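Local coordinates for protein hypothetical bacterial 6-phosphogluconolactonase (Bacteroides fragilis, PDB 3SCY) that probably hydrolyses 6-phosphogluconolactone to 6-phosphogluconate, the lactonase step of the pentose phosphate pathway, at residues N35-E40 and T314-Y319; L55-D60 and C356-D361. All blocks are in the same frame, centred on the assembly; numbering follows the deposited sequence.

How the contacts relate
The first strand, 13-20, joins 28-35, 41-48 and the C-terminal 354-360 in one propeller blade. Contact 1 closes the loop from 35-40, the turn between 28-35 and 41-48, to 314-319, the turn between the first two strands of the blade 310-350, its neighbour in the ring. Contact 2 closes a second loop from 55-60, at the entry to the following blade, to 356-361 at the chain's end. Because 55-60 follows 35-40 and 356-361 follows 314-319, the two closures cross. Together they join the blade built from both termini to its two neighbours, and F359 of contact 2 packs on T314 and P315 of contact 1.

Contact 1: residues N35-E40 and T314-Y319; sequences NEETGE and TPNGKY
E36 and N316 meet tip to tip where two turns of adjoining blades face each other in this seven-bladed beta-propeller: the turn 35-40 follows strand 28-35 and leads into 41-48, while the turn 314-319 connects strand 310-313 to strand 319-324. The E36 carboxylate stacks on the N316 amide with the planes 12° apart. CG of E36 stands between its backbone N and carbonyl carbon (chi1 63°), and the chain is extended beyond it toward the T314-G317 beta turn. There E36 OE1 accepts from N316 N at 2.9 Å, on its syn side but somewhat out of the carboxylate plane. E36 OE1 and N316 OD1, both acceptors, lie 3.1 Å apart and share no hydrogen; each has donors of its own.

Both N316 ND2 hydrogens find acceptors. From N316 ND2 one hydrogen goes almost straight to E36 O (2.8 Å, 169°), approaching from above the carbonyl plane; the other makes a weak bond from N316 ND2 to E37 OE2 at 2.9 Å, the two flat groups being nearly perpendicular. N316 OD1 is held from within its own segment, by T314 OG1 at 2.7 Å and by K318 N, the latter forming an Asx turn. T314 OG1 in turn accepts from Y319 N. On the other segment, N35 OD1 takes E37 N in another Asx turn and also T38 N.

K318, fully extended, carries its NZ to E37 O at 2.7 Å; the E37 carboxylate, with OE1 4.5 Å from K318 NZ, is too distant for a salt bridge. The Y319 ring is flanked on one face by its neighbour K318 CG, and its edge meets the E36-E37 backbone. Over the opposite face lies G39 CA, toward the rim and 4.2 Å from the ring centroid in a CH-pi contact.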
ATOM      1  N   ASN A  35      16.421  -0.075  13.070  1.00 27.12           N
ATOM      2  CA  ASN A  35      17.621   0.661  12.689  1.00 26.82           C
ATOM      3  C   ASN A  35      17.951   0.381  11.218  1.00 28.78           C
ATOM      4  O   ASN A  35      18.265  -0.760  10.874  1.00 28.61           O
ATOM      5  CB  ASN A  35      18.775   0.284  13.611  1.00 31.33           C
ATOM      6  CG  ASN A  35      19.950   1.191  13.469  1.00 37.55           C
ATOM      7  OD1 ASN A  35      20.437   1.459  12.360  1.00 37.13           O
ATOM      8  ND2 ASN A  35      20.402   1.729  14.585  1.00 36.47           N
ATOM      9  N   GLU A  36      17.840   1.412  10.344  1.00 27.34           N
ATOM     10  CA  GLU A  36      18.064   1.239   8.896  1.00 25.79           C
ATOM     11  C   GLU A  36      19.569   1.205   8.531  1.00 30.52           C
ATOM     12  O   GLU A  36      19.889   1.157   7.349  1.00 29.01           O
ATOM     13  CB  GLU A  36      17.309   2.282   8.045  1.00 26.13           C
ATOM     14  CG  GLU A  36      17.718   3.738   8.241  1.00 29.15           C
ATOM     15  CD  GLU A  36      17.299   4.731   7.169  1.00 39.08           C
ATOM     16  OE1 GLU A  36      16.620   4.332   6.192  1.00 29.02           O
ATOM     17  OE2 GLU A  36      17.703   5.912   7.284  1.00 36.78           O
ATOM     18  N   GLU A  37      20.470   1.233   9.520  1.00 28.27           N
ATOM     19  CA  GLU A  37      21.913   1.111   9.213  1.00 29.29           C
ATOM     20  C   GLU A  37      22.416  -0.263   9.686  1.00 35.89           C
ATOM     21  O   GLU A  37      23.415  -0.764   9.156  1.00 37.37           O
ATOM     22  CB  GLU A  37      22.774   2.263   9.809  1.00 32.21           C
ATOM     23  CG  GLU A  37      22.534   3.662   9.235  1.00 42.43           C
ATOM     24  CD  GLU A  37      22.730   3.986   7.759  1.00 54.12           C
ATOM     25  OE1 GLU A  37      23.566   3.328   7.101  1.00 46.45           O
ATOM     26  OE2 GLU A  37      22.086   4.949   7.277  1.00 41.30           O
ATOM     27  N   THR A  38      21.724  -0.895  10.660  1.00 31.94           N
ATOM     28  CA  THR A  38      22.136  -2.202  11.200  1.00 32.20           C
ATOM     29  C   THR A  38      21.123  -3.346  11.042  1.00 33.84           C
ATOM     30  O   THR A  38      21.518  -4.510  11.148  1.00 33.25           O
ATOM     31  CB  THR A  38      22.471  -2.115  12.690  1.00 40.18           C
ATOM     32  OG1 THR A  38      21.275  -1.824  13.405  1.00 37.19           O
ATOM     33  CG2 THR A  38      23.562  -1.091  13.005  1.00 39.47           C
ATOM     34  N   GLY A  39      19.832  -3.022  10.858  1.00 28.55           N
ATOM     35  CA  GLY A  39      18.807  -4.050  10.728  1.00 26.89           C
ATOM     36  C   GLY A  39      18.249  -4.562  12.036  1.00 31.25           C
ATOM     37  O   GLY A  39      17.397  -5.454  12.038  1.00 28.86           O
ATOM     38  N   GLU A  40      18.707  -3.984  13.163  1.00 31.65           N
ATOM     39  CA  GLU A  40      18.227  -4.336  14.499  1.00 31.26           C
ATOM     40  C   GLU A  40      16.858  -3.718  14.759  1.00 32.40           C
ATOM     41  O   GLU A  40      16.583  -2.617  14.295  1.00 32.00           O
ATOM     42  CB  GLU A  40      19.220  -3.873  15.581  1.00 34.40           C
ATOM     43  CG  GLU A  40      20.630  -4.451  15.438  1.00 46.54           C
ATOM     44  CD  GLU A  40      20.838  -5.941  15.650  1.00 68.03           C
ATOM     45  OE1 GLU A  40      19.910  -6.618  16.149  1.00 41.38           O
ATOM     46  OE2 GLU A  40      21.954  -6.429  15.352  1.00 71.10           O
ATOM     47  N   THR A 314      13.669   0.753   3.303  1.00 20.63           N
ATOM     48  CA  THR A 314      14.026   1.863   4.192  1.00 19.82           C
ATOM     49  C   THR A 314      14.360   3.115   3.364  1.00 23.80           C
ATOM     50  O   THR A 314      14.860   2.993   2.236  1.00 24.51           O
ATOM     51  CB  THR A 314      15.179   1.460   5.099  1.00 22.69           C
ATOM     52  OG1 THR A 314      16.327   1.082   4.302  1.00 22.15           O
ATOM     53  CG2 THR A 314      14.786   0.352   6.095  1.00 22.01           C
ATOM     54  N   PRO A 315      14.164   4.334   3.942  1.00 23.17           N
ATOM     55  CA  PRO A 315      14.449   5.567   3.179  1.00 23.27           C
ATOM     56  C   PRO A 315      15.889   5.666   2.655  1.00 25.04           C
ATOM     57  O   PRO A 315      16.095   6.253   1.593  1.00 27.55           O
ATOM     58  CB  PRO A 315      14.162   6.685   4.190  1.00 25.12           C
ATOM     59  CG  PRO A 315      13.110   6.092   5.085  1.00 30.26           C
ATOM     60  CD  PRO A 315      13.528   4.640   5.240  1.00 25.72           C
ATOM     61  N   ASN A 316      16.874   5.067   3.349  1.00 22.50           N
ATOM     62  CA  ASN A 316      18.272   5.107   2.907  1.00 24.57           C
ATOM     63  C   ASN A 316      18.552   4.038   1.827  1.00 28.71           C
ATOM     64  O   ASN A 316      19.674   3.945   1.339  1.00 29.95           O
ATOM     65  CB  ASN A 316      19.237   4.966   4.086  1.00 27.96           C
ATOM     66  CG  ASN A 316      19.298   3.612   4.740  1.00 32.94           C
ATOM     67  OD1 ASN A 316      18.532   2.695   4.416  1.00 30.09           O
ATOM     68  ND2 ASN A 316      20.137   3.486   5.752  1.00 28.84           N
ATOM     69  N   GLY A 317      17.539   3.215   1.513  1.00 24.97           N
ATOM     70  CA  GLY A 317      17.646   2.158   0.504  1.00 24.60           C
ATOM     71  C   GLY A 317      18.425   0.934   0.921  1.00 26.57           C
ATOM     72  O   GLY A 317      18.632   0.018   0.108  1.00 25.50           O
ATOM     73  N   LYS A 318      18.892   0.877   2.176  1.00 24.39           N
ATOM     74  CA  LYS A 318      19.763  -0.218   2.593  1.00 23.92           C
ATOM     75  C   LYS A 318      19.035  -1.534   2.878  1.00 25.84           C
ATOM     76  O   LYS A 318      19.628  -2.591   2.686  1.00 26.90           O
ATOM     77  CB  LYS A 318      20.615   0.186   3.820  1.00 27.31           C
ATOM     78  CG  LYS A 318      21.547  -0.906   4.319  1.00 37.10           C
ATOM     79  CD  LYS A 318      22.491  -0.428   5.389  1.00 40.22           C
ATOM     80  CE  LYS A 318      23.455  -1.535   5.737  1.00 43.37           C
ATOM     81  NZ  LYS A 318      24.455  -1.081   6.731  1.00 42.05           N
ATOM     82  N   TYR A 319      17.794  -1.482   3.401  1.00 21.94           N
ATOM     83  CA  TYR A 319      17.085  -2.720   3.718  1.00 22.05           C
ATOM     84  C   TYR A 319      15.703  -2.783   3.081  1.00 21.38           C
ATOM     85  O   TYR A 319      15.051  -1.757   2.832  1.00 20.34           O
ATOM     86  CB  TYR A 319      16.914  -2.893   5.250  1.00 22.72           C
ATOM     87  CG  TYR A 319      18.207  -3.031   6.008  1.00 23.99           C
ATOM     88  CD1 TYR A 319      18.928  -4.223   5.985  1.00 24.61           C
ATOM     89  CD2 TYR A 319      18.707  -1.980   6.766  1.00 25.64           C
ATOM     90  CE1 TYR A 319      20.128  -4.355   6.681  1.00 25.84           C
ATOM     91  CE2 TYR A 319      19.914  -2.099   7.459  1.00 27.16           C
ATOM     92  CZ  TYR A 319      20.616  -3.295   7.419  1.00 30.28           C
ATOM     93  OH  TYR A 319      21.823  -3.459   8.085  1.00 33.03           O
TER

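Contact 2: residues L55-D60 and C356-D361; sequences LIPSAD and CLKFVD
L55-P57 and C356-V360 run parallel, their short axes 5° apart and 7.4 Å from each other, too far for backbone pairing: no main-chain hydrogen bond joins them. Two residues of 356-361 step past each one of 55-57, so L55 lies opposite C356, I56 opposite K358 and P57 opposite V360. The one hydrogen bond across runs from L55 N to C356 SG (3.6 Å, 155°), the sulfur lying anti to its backbone N (chi1 -176°). The two segments are the innermost strands of neighbouring propeller blades, and 354-360 completes a blade whose other strands come from the N terminus, the "Velcro" ring closure of beta-propellers. Strand 354-360 pairs on its outer side with strand 13-20, through C356, K358 and V360.

The side chains of K358 and L55 pass alongside each other, pointing opposite ways: K358 CG, anti to its carbonyl carbon, lies 3.8 Å from L55 CD1. K358 CG (3.3 Å) and CE also cover L55 O, and this buried carbonyl oxygen has no hydrogen-bonding partner in the model. K358 NZ goes on to bond Y54 OH. Farther along, P57 CB touches V360 CG2 at 3.6 Å.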
ATOM      1  N   LEU A  55      -2.639   0.404   6.966  1.00 13.10           N
ATOM      2  CA  LEU A  55      -2.614   1.612   7.768  1.00 14.11           C
ATOM      3  C   LEU A  55      -1.637   2.603   7.168  1.00 17.24           C
ATOM      4  O   LEU A  55      -0.747   2.246   6.391  1.00 16.38           O
ATOM      5  CB  LEU A  55      -2.245   1.302   9.245  1.00 16.59           C
ATOM      6  CG  LEU A  55      -0.997   0.442   9.510  1.00 21.27           C
ATOM      7  CD1 LEU A  55       0.269   1.248   9.395  1.00 24.32           C
ATOM      8  CD2 LEU A  55      -1.027  -0.105  10.921  1.00 23.51           C
ATOM      9  N   ILE A  56      -1.809   3.851   7.572  1.00 15.02           N
ATOM     10  CA  ILE A  56      -0.939   4.929   7.128  1.00 14.53           C
ATOM     11  C   ILE A  56      -0.730   5.921   8.209  1.00 16.64           C
ATOM     12  O   ILE A  56      -1.655   6.249   8.941  1.00 17.00           O
ATOM     13  CB  ILE A  56      -1.533   5.653   5.853  1.00 17.64           C
ATOM     14  CG1 ILE A  56      -2.943   6.234   6.076  1.00 18.10           C
ATOM     15  CG2 ILE A  56      -1.404   4.798   4.574  1.00 18.52           C
ATOM     16  CD1 ILE A  56      -3.284   7.307   5.025  1.00 22.42           C
ATOM     17  N   PRO A  57       0.475   6.501   8.274  1.00 15.28           N
ATOM     18  CA  PRO A  57       0.659   7.647   9.164  1.00 15.83           C
ATOM     19  C   PRO A  57       0.241   8.930   8.448  1.00 18.80           C
ATOM     20  O   PRO A  57       0.281   8.979   7.201  1.00 19.80           O
ATOM     21  CB  PRO A  57       2.168   7.663   9.405  1.00 17.73           C
ATOM     22  CG  PRO A  57       2.749   7.083   8.103  1.00 21.41           C
ATOM     23  CD  PRO A  57       1.701   6.171   7.499  1.00 17.23           C
ATOM     24  N   SER A  58      -0.109   9.965   9.189  1.00 16.18           N
ATOM     25  CA  SER A  58      -0.310  11.255   8.558  1.00 17.14           C
ATOM     26  C   SER A  58       1.101  11.754   8.144  1.00 22.55           C
ATOM     27  O   SER A  58       2.127  11.247   8.643  1.00 21.50           O
ATOM     28  CB  SER A  58      -0.984  12.215   9.530  1.00 20.34           C
ATOM     29  OG  SER A  58      -0.167  12.369  10.681  1.00 22.23           O
ATOM     30  N   ALA A  59       1.159  12.745   7.242  1.00 22.18           N
ATOM     31  CA  ALA A  59       2.450  13.245   6.766  1.00 23.13           C
ATOM     32  C   ALA A  59       3.319  13.839   7.897  1.00 27.01           C
ATOM     33  O   ALA A  59       4.537  13.690   7.833  1.00 29.78           O
ATOM     34  CB  ALA A  59       2.219  14.276   5.673  1.00 24.32           C
ATOM     35  N   ASP A  60       2.719  14.409   8.957  1.00 24.76           N
ATOM     36  CA  ASP A  60       3.460  14.982  10.089  1.00 26.69           C
ATOM     37  C   ASP A  60       3.796  13.908  11.172  1.00 30.42           C
ATOM     38  O   ASP A  60       4.419  14.229  12.189  1.00 32.88           O
ATOM     39  CB  ASP A  60       2.690  16.169  10.700  1.00 29.36           C
ATOM     40  CG  ASP A  60       1.331  15.866  11.326  1.00 34.76           C
ATOM     41  OD1 ASP A  60       0.961  14.676  11.417  1.00 29.28           O
ATOM     42  OD2 ASP A  60       0.650  16.818  11.754  1.00 42.54           O
ATOM     43  N   CYS A 356       1.097  -5.307   6.737  1.00 15.17           N
ATOM     44  CA  CYS A 356       1.304  -3.923   6.320  1.00 15.58           C
ATOM     45  C   CYS A 356       2.426  -3.343   7.110  1.00 19.81           C
ATOM     46  O   CYS A 356       2.373  -3.401   8.326  1.00 20.91           O
ATOM     47  CB  CYS A 356       0.043  -3.089   6.471  1.00 15.75           C
ATOM     48  SG  CYS A 356       0.237  -1.399   5.849  1.00 17.71           S
ATOM     49  N   LEU A 357       3.441  -2.797   6.432  1.00 15.97           N
ATOM     50  CA  LEU A 357       4.584  -2.168   7.055  1.00 15.49           C
ATOM     51  C   LEU A 357       4.653  -0.727   6.633  1.00 18.19           C
ATOM     52  O   LEU A 357       4.556  -0.431   5.434  1.00 16.27           O
ATOM     53  CB  LEU A 357       5.892  -2.866   6.644  1.00 15.19           C
ATOM     54  CG  LEU A 357       5.933  -4.393   6.813  1.00 18.91           C
ATOM     55  CD1 LEU A 357       7.272  -4.951   6.320  1.00 18.66           C
ATOM     56  CD2 LEU A 357       5.704  -4.793   8.258  1.00 20.48           C
ATOM     57  N   LYS A 358       4.815   0.173   7.604  1.00 16.31           N
ATOM     58  CA  LYS A 358       4.998   1.591   7.318  1.00 16.32           C
ATOM     59  C   LYS A 358       6.033   2.184   8.226  1.00 20.25           C
ATOM     60  O   LYS A 358       6.209   1.693   9.340  1.00 20.54           O
ATOM     61  CB  LYS A 358       3.678   2.383   7.496  1.00 16.38           C
ATOM     62  CG  LYS A 358       2.576   2.025   6.494  1.00 15.61           C
ATOM     63  CD  LYS A 358       2.861   2.500   5.075  1.00 17.50           C
ATOM     64  CE  LYS A 358       1.790   1.990   4.154  1.00 21.54           C
ATOM     65  NZ  LYS A 358       1.909   2.602   2.796  1.00 27.25           N
ATOM     66  N   PHE A 359       6.743   3.226   7.760  1.00 17.62           N
ATOM     67  CA  PHE A 359       7.715   3.920   8.613  1.00 18.81           C
ATOM     68  C   PHE A 359       7.286   5.342   8.867  1.00 23.56           C
ATOM     69  O   PHE A 359       6.655   5.965   8.017  1.00 22.39           O
ATOM     70  CB  PHE A 359       9.123   3.973   7.984  1.00 21.44           C
ATOM     71  CG  PHE A 359       9.838   2.649   7.861  1.00 22.08           C
ATOM     72  CD1 PHE A 359      10.075   1.857   8.983  1.00 24.71           C
ATOM     73  CD2 PHE A 359      10.353   2.226   6.630  1.00 21.51           C
ATOM     74  CE1 PHE A 359      10.737   0.639   8.870  1.00 26.15           C
ATOM     75  CE2 PHE A 359      11.037   1.018   6.520  1.00 24.14           C
ATOM     76  CZ  PHE A 359      11.246   0.237   7.642  1.00 24.92           C
ATOM     77  N   VAL A 360       7.667   5.856  10.037  1.00 23.39           N
ATOM     78  CA  VAL A 360       7.571   7.244  10.493  1.00 26.67           C
ATOM     79  C   VAL A 360       9.032   7.587  10.875  1.00 37.94           C
ATOM     80  O   VAL A 360       9.655   6.837  11.647  1.00 38.68           O
ATOM     81  CB  VAL A 360       6.566   7.434  11.642  1.00 28.74           C
ATOM     82  CG1 VAL A 360       6.479   8.905  12.073  1.00 30.07           C
ATOM     83  CG2 VAL A 360       5.196   6.897  11.270  1.00 28.13           C
ATOM     84  N   ASP A 361       9.615   8.607  10.209  1.00 38.22           N
ATOM     85  CA  ASP A 361      11.028   9.008  10.372  1.00 46.73           C
ATOM     86  C   ASP A 361      11.341   9.472  11.798  1.00 65.69           C
ATOM     87  O   ASP A 361      10.546  10.260  12.357  1.00 69.24           O
ATOM     88  CB  ASP A 361      11.394  10.125   9.372  1.00 49.00           C
ATOM     89  OXT ASP A 361      12.396   9.064  12.338  1.00 83.69           O
TER